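Oligoribonuclease (Colwellia psychrerythraea, PDB 6A4D) probably hydrolyses short RNA oligonucleotides as an oligoribonuclease, an exonuclease of the RNase H-like clan, and here binds a nitrophenyl ester of thymidine monophosphate. Local coordinates at residues 27-32 with 76-81; 34-37 with 41-44; 108-113 with 171-176. The protein carries 1 engineered substitution. One frame throughout, in Å; residues are numbered along the deposited sequence.

Overall arrangement
All three contacts reach the same mixed five-stranded sheet, but with different chemistry. Interactions 1 and 2 share strand 28-36: at its start, interaction 1 ties the strand to helix 74-80 through a thiol and a salt bridge from buried Glu30 to partly exposed Arg77; at its end, interaction 2 is a partly buried hairpin with strand 42-50, built from backbone hydrogen bonds, aliphatic packing and Asp37-Asn41 side-chain bonds. Interaction 3, buried and smaller, is a single hydrogen bond beside a bound ligand, joining the loop after strand 107-109 to helix 163-180. Interactions 2 and 3 meet where Ile171 CD1 packs on Ile34, Thr36 and Ile42; interactions 1 and 3 lie on opposite sides of the chain's centre.

Interaction 1 (27-32 with 76-81); sequences VILEIA and QRCRDS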
ATOM      1  N   VAL A  27     -13.881   7.603 -10.438  1.00 36.70           N
ATOM      2  CA  VAL A  27     -14.881   6.689  -9.901  1.00 37.49           C
ATOM      3  C   VAL A  27     -14.567   5.276 -10.366  1.00 36.99           C
ATOM      4  O   VAL A  27     -13.756   5.073 -11.271  1.00 37.12           O
ATOM      5  CB  VAL A  27     -16.322   7.043 -10.382  1.00 35.46           C
ATOM      6  CG1 VAL A  27     -16.734   8.372  -9.828  1.00 35.06           C
ATOM      7  CG2 VAL A  27     -16.451   7.053 -11.884  1.00 36.24           C
ATOM      8  N   ILE A  28     -15.218   4.307  -9.737  1.00 35.27           N
ATOM      9  CA  ILE A  28     -14.932   2.904  -9.985  1.00 34.65           C
ATOM     10  C   ILE A  28     -15.786   2.366 -11.124  1.00 37.63           C
ATOM     11  O   ILE A  28     -17.028   2.546 -11.117  1.00 38.63           O
ATOM     12  CB  ILE A  28     -15.220   2.059  -8.733  1.00 32.61           C
ATOM     13  CG1 ILE A  28     -14.357   2.532  -7.589  1.00 29.61           C
ATOM     14  CG2 ILE A  28     -15.015   0.582  -9.037  1.00 33.23           C
ATOM     15  CD1 ILE A  28     -14.796   1.907  -6.295  1.00 33.49           C
ATOM     16  N   LEU A  29     -15.136   1.669 -12.063  1.00 35.96           N
ATOM     17  CA  LEU A  29     -15.857   1.016 -13.182  1.00 39.59           C
ATOM     18  C   LEU A  29     -16.119  -0.475 -13.030  1.00 39.02           C
ATOM     19  O   LEU A  29     -17.111  -0.985 -13.556  1.00 35.49           O
ATOM     20  CB  LEU A  29     -15.125   1.289 -14.494  1.00 40.74           C
ATOM     21  CG  LEU A  29     -15.094   2.773 -14.847  1.00 43.94           C
ATOM     22  CD1 LEU A  29     -14.337   2.958 -16.137  1.00 45.31           C
ATOM     23  CD2 LEU A  29     -16.514   3.332 -14.950  1.00 43.19           C
ATOM     24  N   GLU A  30     -15.254  -1.170 -12.298  1.00 39.31           N
ATOM     25  CA  GLU A  30     -15.349  -2.627 -12.189  1.00 40.60           C
ATOM     26  C   GLU A  30     -14.720  -3.086 -10.902  1.00 40.82           C
ATOM     27  O   GLU A  30     -13.754  -2.479 -10.446  1.00 41.00           O
ATOM     28  CB  GLU A  30     -14.594  -3.295 -13.342  1.00 41.00           C
ATOM     29  CG  GLU A  30     -15.022  -4.721 -13.652  1.00 43.75           C
ATOM     30  CD  GLU A  30     -14.079  -5.428 -14.633  1.00 50.60           C
ATOM     31  OE1 GLU A  30     -12.937  -4.980 -14.867  1.00 50.16           O
ATOM     32  OE2 GLU A  30     -14.478  -6.474 -15.167  1.00 60.29           O
ATOM     33  N   ILE A  31     -15.263  -4.166 -10.351  1.00 39.08           N
ATOM     34  CA  ILE A  31     -14.675  -4.847  -9.225  1.00 44.84           C
ATOM     35  C   ILE A  31     -14.737  -6.388  -9.422  1.00 43.18           C
ATOM     36  O   ILE A  31     -15.723  -6.944  -9.892  1.00 43.38           O
ATOM     37  CB  ILE A  31     -15.334  -4.365  -7.890  1.00 47.40           C
ATOM     38  CG1 ILE A  31     -14.706  -5.070  -6.684  1.00 48.34           C
ATOM     39  CG2 ILE A  31     -16.853  -4.564  -7.854  1.00 46.90           C
ATOM     40  CD1 ILE A  31     -15.012  -4.364  -5.385  1.00 44.37           C
ATOM     41  N   ALA A  32     -13.639  -7.052  -9.117  1.00 42.25           N
ATOM     42  CA  ALA A  32     -13.571  -8.539  -9.078  1.00 41.58           C
ATOM     43  C   ALA A  32     -12.856  -8.959  -7.787  1.00 40.15           C
ATOM     44  O   ALA A  32     -11.962  -8.236  -7.324  1.00 38.59           O
ATOM     45  CB  ALA A  32     -12.839  -9.071 -10.303  1.00 37.04           C
ATOM     46  N   GLN A  76     -18.377  -0.643 -22.596  1.00 61.01           N
ATOM     47  CA  GLN A  76     -19.654  -1.101 -23.107  1.00 67.27           C
ATOM     48  C   GLN A  76     -20.444  -1.795 -22.017  1.00 66.98           C
ATOM     49  O   GLN A  76     -21.650  -1.523 -21.854  1.00 59.01           O
ATOM     50  CB  GLN A  76     -19.475  -2.031 -24.331  1.00 74.16           C
ATOM     51  CG  GLN A  76     -20.759  -2.691 -24.869  1.00 73.85           C
ATOM     52  CD  GLN A  76     -21.921  -1.714 -25.134  1.00 72.75           C
ATOM     53  OE1 GLN A  76     -21.728  -0.536 -25.453  1.00 66.66           O
ATOM     54  NE2 GLN A  76     -23.137  -2.220 -25.006  1.00 80.94           N
ATOM     55  N   ARG A  77     -19.782  -2.704 -21.288  1.00 66.74           N
ATOM     56  CA  ARG A  77     -20.439  -3.354 -20.139  1.00 62.69           C
ATOM     57  C   ARG A  77     -20.947  -2.352 -19.090  1.00 51.38           C
ATOM     58  O   ARG A  77     -21.915  -2.629 -18.415  1.00 55.04           O
ATOM     59  CB  ARG A  77     -19.534  -4.390 -19.481  1.00 57.33           C
ATOM     60  CG  ARG A  77     -19.530  -5.716 -20.214  1.00 54.21           C
ATOM     61  CD  ARG A  77     -18.205  -6.420 -19.949  1.00 53.30           C
ATOM     62  NE  ARG A  77     -18.204  -6.774 -18.549  1.00 56.89           N
ATOM     63  CZ  ARG A  77     -17.200  -6.645 -17.688  1.00 55.06           C
ATOM     64  NH1 ARG A  77     -16.022  -6.180 -18.079  1.00 58.46           N
ATOM     65  NH2 ARG A  77     -17.398  -6.998 -16.407  1.00 51.12           N
ATOM     66  N   CYS A  78     -20.285  -1.209 -18.977  1.00 46.95           N
ATOM     67  CA  CYS A  78     -20.664  -0.180 -18.033  1.00 51.55           C
ATOM     68  C   CYS A  78     -21.958   0.535 -18.522  1.00 56.92           C
ATOM     69  O   CYS A  78     -22.898   0.721 -17.728  1.00 54.50           O
ATOM     70  CB  CYS A  78     -19.478   0.771 -17.724  1.00 46.31           C
ATOM     71  SG  CYS A  78     -18.182   0.043 -16.628  1.00 46.73           S
ATOM     72  N   ARG A  79     -22.016   0.883 -19.814  1.00 63.03           N
ATOM     73  CA  ARG A  79     -23.272   1.344 -20.483  1.00 57.06           C
ATOM     74  C   ARG A  79     -24.448   0.360 -20.373  1.00 56.89           C
ATOM     75  O   ARG A  79     -25.578   0.786 -20.173  1.00 61.66           O
ATOM     76  CB  ARG A  79     -23.026   1.633 -21.964  1.00 59.69           C
ATOM     77  CG  ARG A  79     -22.129   2.831 -22.260  1.00 57.79           C
ATOM     78  CD  ARG A  79     -22.081   3.087 -23.775  1.00 59.88           C
ATOM     79  NE  ARG A  79     -20.809   3.685 -24.207  1.00 57.65           N
ATOM     80  CZ  ARG A  79     -20.432   4.958 -23.990  1.00 59.17           C
ATOM     81  NH1 ARG A  79     -21.218   5.825 -23.339  1.00 62.83           N
ATOM     82  NH2 ARG A  79     -19.234   5.378 -24.403  1.00 55.88           N
ATOM     83  N   ASP A  80     -24.189  -0.940 -20.499  1.00 63.20           N
ATOM     84  CA  ASP A  80     -25.245  -1.972 -20.336  1.00 66.34           C
ATOM     85  C   ASP A  80     -25.700  -2.131 -18.895  1.00 63.29           C
ATOM     86  O   ASP A  80     -26.840  -2.531 -18.633  1.00 58.00           O
ATOM     87  CB  ASP A  80     -24.775  -3.373 -20.799  1.00 76.51           C
ATOM     88  CG  ASP A  80     -24.305  -3.413 -22.259  1.00 89.69           C
ATOM     89  OD1 ASP A  80     -24.852  -2.668 -23.111  1.00 74.09           O
ATOM     90  OD2 ASP A  80     -23.374  -4.213 -22.540  1.00 99.74           O
ATOM     91  N   SER A  81     -24.790  -1.876 -17.952  1.00 61.64           N
ATOM     92  CA  SER A  81     -25.087  -2.113 -16.547  1.00 53.54           C
ATOM     93  C   SER A  81     -26.148  -1.154 -15.974  1.00 48.12           C
ATOM     94  O   SER A  81     -26.122   0.059 -16.252  1.00 43.17           O
ATOM     95  CB  SER A  81     -23.831  -1.988 -15.690  1.00 51.52           C
ATOM     96  OG  SER A  81     -24.084  -2.527 -14.396  1.00 50.85           O
TER
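The guanidinium of Arg77 offers its edge to Glu30: OE2 lies in the guanidinium plane, 2° out of it, and faces the two terminal nitrogens together. Arg77 NH2 donates to Glu30 OE2 at 3.2 Å, and a weak second bond runs from Arg77 NH1 to the same Glu30 OE2 at 3.3 Å. One oxygen therefore takes both arms of a forked salt bridge. The carboxylate is turned 63° against the guanidinium and receives NH2 on its anti side, 33° out of its own plane. Glu30 reaches across with an extended chain, whereas the Arg77 chain bends at chi3 before its head group arrives, its side chain also touching Ile48 and Ala50 of strand 42-50.

Next to this pair, Cys78 meets Leu29. Cys78 SG is 3.4 Å from Leu29 O and 3.9 Å from Leu29 CB. A classic beta bulge lies here in strand 28-36, where Leu29 and Glu30 both face Glu17 of strand 11-18. Helix 74-80 is thus joined to the sheet by a thiol resting on the Leu29 carbonyl and CB, beside a salt bridge. That bridge is well aimed on the arginine side and tilted on the carboxylate side, with its NH1 arm weak; because the Glu30 carboxylate is buried and the Arg77 side chain only partly so, it probably offsets the cost of burying a negative charge.

Interaction 2 (34-37 with 41-44); sequences IITD and NILA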
ATOM      1  N   ILE A  34     -11.246 -12.500  -5.598  1.00 42.27           N
ATOM      2  CA  ILE A  34     -10.944 -13.933  -5.459  1.00 39.96           C
ATOM      3  C   ILE A  34     -10.477 -14.179  -4.037  1.00 41.76           C
ATOM      4  O   ILE A  34      -9.738 -13.400  -3.458  1.00 41.20           O
ATOM      5  CB  ILE A  34      -9.910 -14.365  -6.505  1.00 42.55           C
ATOM      6  CG1 ILE A  34     -10.589 -14.338  -7.864  1.00 40.41           C
ATOM      7  CG2 ILE A  34      -9.320 -15.739  -6.176  1.00 46.78           C
ATOM      8  CD1 ILE A  34      -9.794 -14.867  -9.026  1.00 45.40           C
ATOM      9  N   ILE A  35     -10.944 -15.268  -3.467  1.00 43.70           N
ATOM     10  CA  ILE A  35     -10.501 -15.741  -2.179  1.00 39.12           C
ATOM     11  C   ILE A  35      -9.557 -16.916  -2.396  1.00 36.67           C
ATOM     12  O   ILE A  35      -9.885 -17.809  -3.162  1.00 33.54           O
ATOM     13  CB  ILE A  35     -11.698 -16.254  -1.382  1.00 41.27           C
ATOM     14  CG1 ILE A  35     -12.788 -15.161  -1.304  1.00 41.67           C
ATOM     15  CG2 ILE A  35     -11.263 -16.706   0.003  1.00 41.74           C
ATOM     16  CD1 ILE A  35     -12.504 -14.087  -0.272  1.00 37.46           C
ATOM     17  N   THR A  36      -8.402 -16.909  -1.736  1.00 33.69           N
ATOM     18  CA  THR A  36      -7.446 -18.049  -1.755  1.00 32.19           C
ATOM     19  C   THR A  36      -7.216 -18.444  -0.346  1.00 32.25           C
ATOM     20  O   THR A  36      -7.515 -17.681   0.553  1.00 33.24           O
ATOM     21  CB  THR A  36      -6.055 -17.716  -2.288  1.00 33.24           C
ATOM     22  OG1 THR A  36      -5.426 -16.793  -1.414  1.00 30.61           O
ATOM     23  CG2 THR A  36      -6.075 -17.145  -3.634  1.00 33.33           C
ATOM     24  N   ASP A  37      -6.673 -19.638  -0.120  1.00 32.08           N
ATOM     25  CA  ASP A  37      -6.199 -19.964   1.231  1.00 38.64           C
ATOM     26  C   ASP A  37      -4.818 -19.326   1.415  1.00 37.22           C
ATOM     27  O   ASP A  37      -4.239 -18.704   0.483  1.00 34.16           O
ATOM     28  CB  ASP A  37      -6.134 -21.496   1.473  1.00 47.17           C
ATOM     29  CG  ASP A  37      -5.195 -22.236   0.506  1.00 54.23           C
ATOM     30  OD1 ASP A  37      -4.296 -21.581  -0.122  1.00 53.42           O
ATOM     31  OD2 ASP A  37      -5.360 -23.483   0.368  1.00 55.73           O
ATOM     32  N   ASN A  41      -4.110 -21.359  -2.907  1.00 37.66           N
ATOM     33  CA  ASN A  41      -5.086 -22.160  -3.665  1.00 41.72           C
ATOM     34  C   ASN A  41      -6.369 -21.390  -3.737  1.00 38.94           C
ATOM     35  O   ASN A  41      -6.894 -20.986  -2.700  1.00 39.77           O
ATOM     36  CB  ASN A  41      -5.396 -23.485  -2.943  1.00 39.10           C
ATOM     37  CG  ASN A  41      -4.184 -24.348  -2.821  1.00 37.92           C
ATOM     38  OD1 ASN A  41      -3.507 -24.555  -3.797  1.00 37.79           O
ATOM     39  ND2 ASN A  41      -3.857 -24.774  -1.605  1.00 35.84           N
ATOM     40  N   ILE A  42      -6.896 -21.238  -4.934  1.00 39.45           N
ATOM     41  CA  ILE A  42      -8.103 -20.455  -5.143  1.00 41.23           C
ATOM     42  C   ILE A  42      -9.297 -21.172  -4.526  1.00 37.94           C
ATOM     43  O   ILE A  42      -9.560 -22.256  -4.928  1.00 48.98           O
ATOM     44  CB  ILE A  42      -8.279 -20.180  -6.656  1.00 43.17           C
ATOM     45  CG1 ILE A  42      -7.201 -19.192  -7.084  1.00 44.06           C
ATOM     46  CG2 ILE A  42      -9.645 -19.574  -6.961  1.00 47.07           C
ATOM     47  CD1 ILE A  42      -7.065 -18.981  -8.571  1.00 45.48           C
ATOM     48  N   LEU A  43      -9.933 -20.616  -3.499  1.00 37.22           N
ATOM     49  CA  LEU A  43     -11.112 -21.217  -2.871  1.00 39.78           C
ATOM     50  C   LEU A  43     -12.477 -20.821  -3.497  1.00 45.52           C
ATOM     51  O   LEU A  43     -13.436 -21.582  -3.384  1.00 48.37           O
ATOM     52  CB  LEU A  43     -11.223 -20.865  -1.408  1.00 36.21           C
ATOM     53  CG  LEU A  43     -10.020 -21.010  -0.524  1.00 42.50           C
ATOM     54  CD1 LEU A  43     -10.371 -20.549   0.881  1.00 43.74           C
ATOM     55  CD2 LEU A  43      -9.471 -22.433  -0.529  1.00 51.26           C
ATOM     56  N   ALA A  44     -12.567 -19.631  -4.088  1.00 45.88           N
ATOM     57  CA  ALA A  44     -13.848 -19.071  -4.543  1.00 45.28           C
ATOM     58  C   ALA A  44     -13.624 -17.787  -5.315  1.00 47.58           C
ATOM     59  O   ALA A  44     -12.801 -16.949  -4.923  1.00 50.32           O
ATOM     60  CB  ALA A  44     -14.788 -18.817  -3.375  1.00 46.53           C
TER
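Ile35 and Ala44 pair in a beta hairpin between strands 28-36 and 42-50, broken by a classic bulge in which Leu43 and Ala44 both face Ile35. Ile35 N bonds to Ala44 O at 2.9 Å, nearly straight at 173°, while Ile35 O takes Leu43 N at 2.8 Å and, weakly, Ala44 N. Thr36 then pairs with Ile42 without hydrogen bonds between them.

The extra residue of the bulge pushes Leu43 toward the opposite strand, where its isobutyl end rides over the Thr36-Asp37 peptide, CG 3.6 Å from Asp37 N, with CD1 reaching Ile35 CG2 and CD2 resting by Asp37 CB. On the face of Thr36 and Ile42, opposite Ile35 and Ala44, Ile42 CG1 lies between the CG2 methyls of Ile34 and Thr36, and Ile42 CG2 meets Ile34 CG2 at 3.9 Å. Helix 163-180 covers Ile34 and Thr36, and Trp99 of helix 85-99 lies against Ile35, Leu43 and Ala44.

The turn is closed by Asp37 N bonding to Asn41 O at 2.9 Å, and by the Asp37 carboxylate, folded back onto Asn41 (chi1 60°). Asn41 N meets Asp37 OD1 from above the carboxylate plane, and Asn41 ND2 reaches the syn lone pair of Asp37 OD2 at 2.8 Å.

Interaction 3 (108-113 with 171-176); sequences CGNSIG and IAELKV. With 9RC (5'-O-[(S)-hydroxy(4-nitrophenoxy)phosphoryl]thymidine), chain C.
A single side-chain hydrogen bond links Asn110 to Glu173, and the Asn110 amide that makes it also lies flat over the nitrophenyl ring of the bound thymidine ester. The amide is nearly parallel to the ring and tight upon it, with Asn110 CG 3.2 Å from ring carbon CAW. From this position Asn110 ND2 donates to Glu173 OE1 at 3.0 Å and 156°, meeting the carboxylate on its syn side but 31° out of plane. Glu173 stretches from helix 163-180 with CG anti to its backbone N (chi1 -177°) and the chain extended.

The same Glu173 OE1 comes close to the nitro group of the ligand, whose exact position is uncertain. Lys141 in a salt bridge and Tyr177 in a hydrogen bond hold Glu173 OE2, while Ser170 at Asn110 OD1 and Ser138 at Asn110 ND2 fix which way the amide faces. Ser111 OG donates to phosphate oxygen OAO at 3.0 Å, while Tyr132 and Arg133 of the second subunit also bond to the ligand. Together these residues form a ligand pocket at the subunit interface, set where strand 107-109 ends, in an RNase H-like exonuclease fold.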
ATOM      1  N   CYS A 108      -5.172  -7.791  -0.949  1.00 24.97           N
ATOM      2  CA  CYS A 108      -4.117  -8.460  -1.720  1.00 26.33           C
ATOM      3  C   CYS A 108      -4.152  -8.188  -3.191  1.00 22.95           C
ATOM      4  O   CYS A 108      -5.201  -8.060  -3.790  1.00 29.27           O
ATOM      5  CB  CYS A 108      -4.130 -10.003  -1.557  1.00 27.93           C
ATOM      6  SG  CYS A 108      -4.139 -10.586   0.144  1.00 30.97           S
ATOM      7  N   GLY A 109      -2.969  -7.969  -3.746  1.00 26.22           N
ATOM      8  CA  GLY A 109      -2.784  -7.680  -5.193  1.00 27.49           C
ATOM      9  C   GLY A 109      -1.600  -6.854  -5.534  1.00 26.67           C
ATOM     10  O   GLY A 109      -0.756  -6.552  -4.713  1.00 28.24           O
ATOM     11  N   ASN A 110      -1.506  -6.454  -6.789  1.00 31.08           N
ATOM     12  CA  ASN A 110      -0.353  -5.671  -7.219  1.00 32.55           C
ATOM     13  C   ASN A 110      -0.718  -4.200  -6.999  1.00 32.85           C
ATOM     14  O   ASN A 110      -1.760  -3.796  -7.427  1.00 31.84           O
ATOM     15  CB  ASN A 110      -0.072  -5.897  -8.712  1.00 34.61           C
ATOM     16  CG  ASN A 110       0.684  -7.191  -8.990  1.00 35.14           C
ATOM     17  OD1 ASN A 110       0.092  -8.214  -9.331  1.00 36.25           O
ATOM     18  ND2 ASN A 110       2.005  -7.125  -8.919  1.00 36.32           N
ATOM     19  N   SER A 111       0.160  -3.406  -6.396  1.00 34.10           N
ATOM     20  CA  SER A 111      -0.099  -1.977  -6.118  1.00 33.76           C
ATOM     21  C   SER A 111      -1.517  -1.797  -5.577  1.00 32.11           C
ATOM     22  O   SER A 111      -2.291  -0.876  -5.956  1.00 31.48           O
ATOM     23  CB  SER A 111       0.195  -1.100  -7.349  1.00 30.92           C
ATOM     24  OG  SER A 111       1.585  -0.927  -7.481  1.00 35.73           O
ATOM     25  N   ILE A 112      -1.819  -2.671  -4.623  1.00 28.92           N
ATOM     26  CA  ILE A 112      -3.158  -2.779  -4.065  1.00 30.37           C
ATOM     27  C   ILE A 112      -3.592  -1.529  -3.238  1.00 28.94           C
ATOM     28  O   ILE A 112      -4.796  -1.260  -3.114  1.00 31.75           O
ATOM     29  CB  ILE A 112      -3.279  -4.091  -3.257  1.00 28.09           C
ATOM     30  CG1 ILE A 112      -4.717  -4.466  -2.926  1.00 28.07           C
ATOM     31  CG2 ILE A 112      -2.505  -3.967  -1.942  1.00 28.70           C
ATOM     32  CD1 ILE A 112      -5.616  -4.729  -4.099  1.00 29.17           C
ATOM     33  N   GLY A 113      -2.622  -0.812  -2.681  1.00 29.71           N
ATOM     34  CA  GLY A 113      -2.803   0.471  -1.969  1.00 30.05           C
ATOM     35  C   GLY A 113      -3.586   1.434  -2.855  1.00 35.95           C
ATOM     36  O   GLY A 113      -4.499   2.175  -2.381  1.00 34.48           O
ATOM     37  N   ILE A 171      -1.861 -13.459  -8.334  1.00 31.90           N
ATOM     38  CA  ILE A 171      -1.776 -14.710  -7.540  1.00 31.28           C
ATOM     39  C   ILE A 171      -0.680 -15.545  -8.116  1.00 34.04           C
ATOM     40  O   ILE A 171       0.219 -16.031  -7.385  1.00 25.67           O
ATOM     41  CB  ILE A 171      -3.111 -15.469  -7.588  1.00 35.46           C
ATOM     42  CG1 ILE A 171      -4.187 -14.639  -6.849  1.00 33.14           C
ATOM     43  CG2 ILE A 171      -3.050 -16.873  -6.934  1.00 34.78           C
ATOM     44  CD1 ILE A 171      -5.548 -15.273  -6.826  1.00 35.77           C
ATOM     45  N   ALA A 172      -0.712 -15.651  -9.443  1.00 31.89           N
ATOM     46  CA  ALA A 172       0.278 -16.461 -10.112  1.00 33.96           C
ATOM     47  C   ALA A 172       1.642 -15.864  -9.918  1.00 31.75           C
ATOM     48  O   ALA A 172       2.581 -16.603  -9.716  1.00 35.50           O
ATOM     49  CB  ALA A 172      -0.062 -16.643 -11.591  1.00 37.84           C
ATOM     50  N   GLU A 173       1.763 -14.542  -9.967  1.00 29.57           N
ATOM     51  CA  GLU A 173       3.058 -13.909  -9.762  1.00 28.21           C
ATOM     52  C   GLU A 173       3.644 -14.247  -8.370  1.00 28.78           C
ATOM     53  O   GLU A 173       4.806 -14.519  -8.240  1.00 25.20           O
ATOM     54  CB  GLU A 173       2.995 -12.393  -9.956  1.00 30.10           C
ATOM     55  CG  GLU A 173       4.349 -11.675  -9.820  1.00 29.11           C
ATOM     56  CD  GLU A 173       4.213 -10.140  -9.901  1.00 34.58           C
ATOM     57  OE1 GLU A 173       3.100  -9.647 -10.213  1.00 32.99           O
ATOM     58  OE2 GLU A 173       5.219  -9.423  -9.624  1.00 30.03           O
ATOM     59  N   LEU A 174       2.806 -14.229  -7.357  1.00 27.91           N
ATOM     60  CA  LEU A 174       3.193 -14.484  -5.990  1.00 27.34           C
ATOM     61  C   LEU A 174       3.571 -15.951  -5.777  1.00 26.53           C
ATOM     62  O   LEU A 174       4.477 -16.238  -5.008  1.00 24.16           O
ATOM     63  CB  LEU A 174       2.108 -14.034  -5.004  1.00 26.53           C
ATOM     64  CG  LEU A 174       2.412 -14.243  -3.516  1.00 27.79           C
ATOM     65  CD1 LEU A 174       3.623 -13.461  -3.034  1.00 30.29           C
ATOM     66  CD2 LEU A 174       1.203 -13.925  -2.658  1.00 27.88           C
ATOM     67  N   LYS A 175       2.927 -16.831  -6.523  1.00 30.39           N
ATOM     68  CA  LYS A 175       3.217 -18.281  -6.516  1.00 34.55           C
ATOM     69  C   LYS A 175       4.615 -18.523  -7.053  1.00 29.60           C
ATOM     70  O   LYS A 175       5.412 -19.260  -6.512  1.00 32.85           O
ATOM     71  CB  LYS A 175       2.201 -19.015  -7.369  1.00 34.64           C
ATOM     72  CG  LYS A 175       0.941 -19.432  -6.694  1.00 44.11           C
ATOM     73  CD  LYS A 175       0.312 -20.610  -7.473  1.00 53.39           C
ATOM     74  CE  LYS A 175      -0.924 -21.232  -6.779  1.00 59.41           C
ATOM     75  NZ  LYS A 175      -2.297 -20.795  -7.255  1.00 58.64           N
ATOM     76  N   VAL A 176       4.930 -17.810  -8.103  1.00 30.11           N
ATOM     77  CA  VAL A 176       6.260 -17.822  -8.613  1.00 28.02           C
ATOM     78  C   VAL A 176       7.249 -17.390  -7.555  1.00 29.44           C
ATOM     79  O   VAL A 176       8.272 -18.098  -7.336  1.00 28.65           O
ATOM     80  CB  VAL A 176       6.358 -17.010  -9.943  1.00 29.30           C
ATOM     81  CG1 VAL A 176       7.788 -16.657 -10.324  1.00 28.58           C
ATOM     82  CG2 VAL A 176       5.666 -17.775 -11.036  1.00 28.55           C
TER
HETATM   83  OAJ 9RC C 201      -1.190   3.863  -9.495  1.00 67.83           O
HETATM   84  CAE 9RC C 201      -0.542   3.999 -10.535  1.00 62.54           C
HETATM   85  NAI 9RC C 201       0.094   5.204 -10.784  1.00 57.51           N
HETATM   86  CAL 9RC C 201       0.844   5.379 -11.955  1.00 63.76           C
HETATM   87  OAS 9RC C 201       1.388   6.475 -12.131  1.00 65.90           O
HETATM   88  CAT 9RC C 201       0.968   4.325 -12.873  1.00 56.24           C
HETATM   89  CAU 9RC C 201       1.723   4.454 -14.051  1.00 55.79           C
HETATM   90  CAF 9RC C 201       0.312   3.138 -12.603  1.00 56.34           C
HETATM   91  NAB 9RC C 201      -0.442   2.995 -11.417  1.00 56.32           N
HETATM   92  CAA 9RC C 201      -1.164   1.760 -11.102  1.00 56.33           C
HETATM   93  OAC 9RC C 201      -0.285   0.723 -10.753  1.00 53.38           O
HETATM   94  CAD 9RC C 201      -1.873   1.253 -12.332  1.00 57.14           C
HETATM   95  CAH 9RC C 201      -2.219  -0.115 -11.902  1.00 53.73           C
HETATM   96  OAK 9RC C 201      -3.483  -0.049 -11.296  1.00 61.61           O
HETATM   97  CAG 9RC C 201      -1.139  -0.429 -10.880  1.00 49.09           C
HETATM   98  CAR 9RC C 201      -0.273  -1.507 -11.444  1.00 42.21           C
HETATM   99  OAQ 9RC C 201       0.818  -1.634 -10.546  1.00 39.71           O
HETATM  100  PAP 9RC C 201       1.957  -2.675 -10.878  1.00 34.48           P
HETATM  101  OAO 9RC C 201       2.847  -2.702  -9.544  1.00 38.25           O
HETATM  102  OAN 9RC C 201       2.791  -2.049 -11.929  1.00 41.36           O
HETATM  103  OAM 9RC C 201       1.075  -3.909 -11.261  1.00 43.76           O
HETATM  104  CAV 9RC C 201       1.181  -5.218 -11.716  1.00 69.60           C
HETATM  105  CAW 9RC C 201      -0.023  -5.995 -11.886  1.00 77.86           C
HETATM  106  CAY 9RC C 201       0.032  -7.375 -12.301  1.00 88.39           C
HETATM  107  CBA 9RC C 201       1.289  -7.995 -12.580  1.00 91.46           C
HETATM  108  NBB 9RC C 201       1.510  -9.304 -12.979  1.00 95.04           N
HETATM  109  OBD 9RC C 201       2.554  -9.693 -14.170  1.00 75.75           O
HETATM  110  OBC 9RC C 201       0.930 -10.320 -12.254  1.00106.14           O
HETATM  111  CAZ 9RC C 201       2.422  -7.192 -12.409  1.00 78.30           C
HETATM  112  CAX 9RC C 201       2.411  -5.843 -11.986  1.00 60.27           C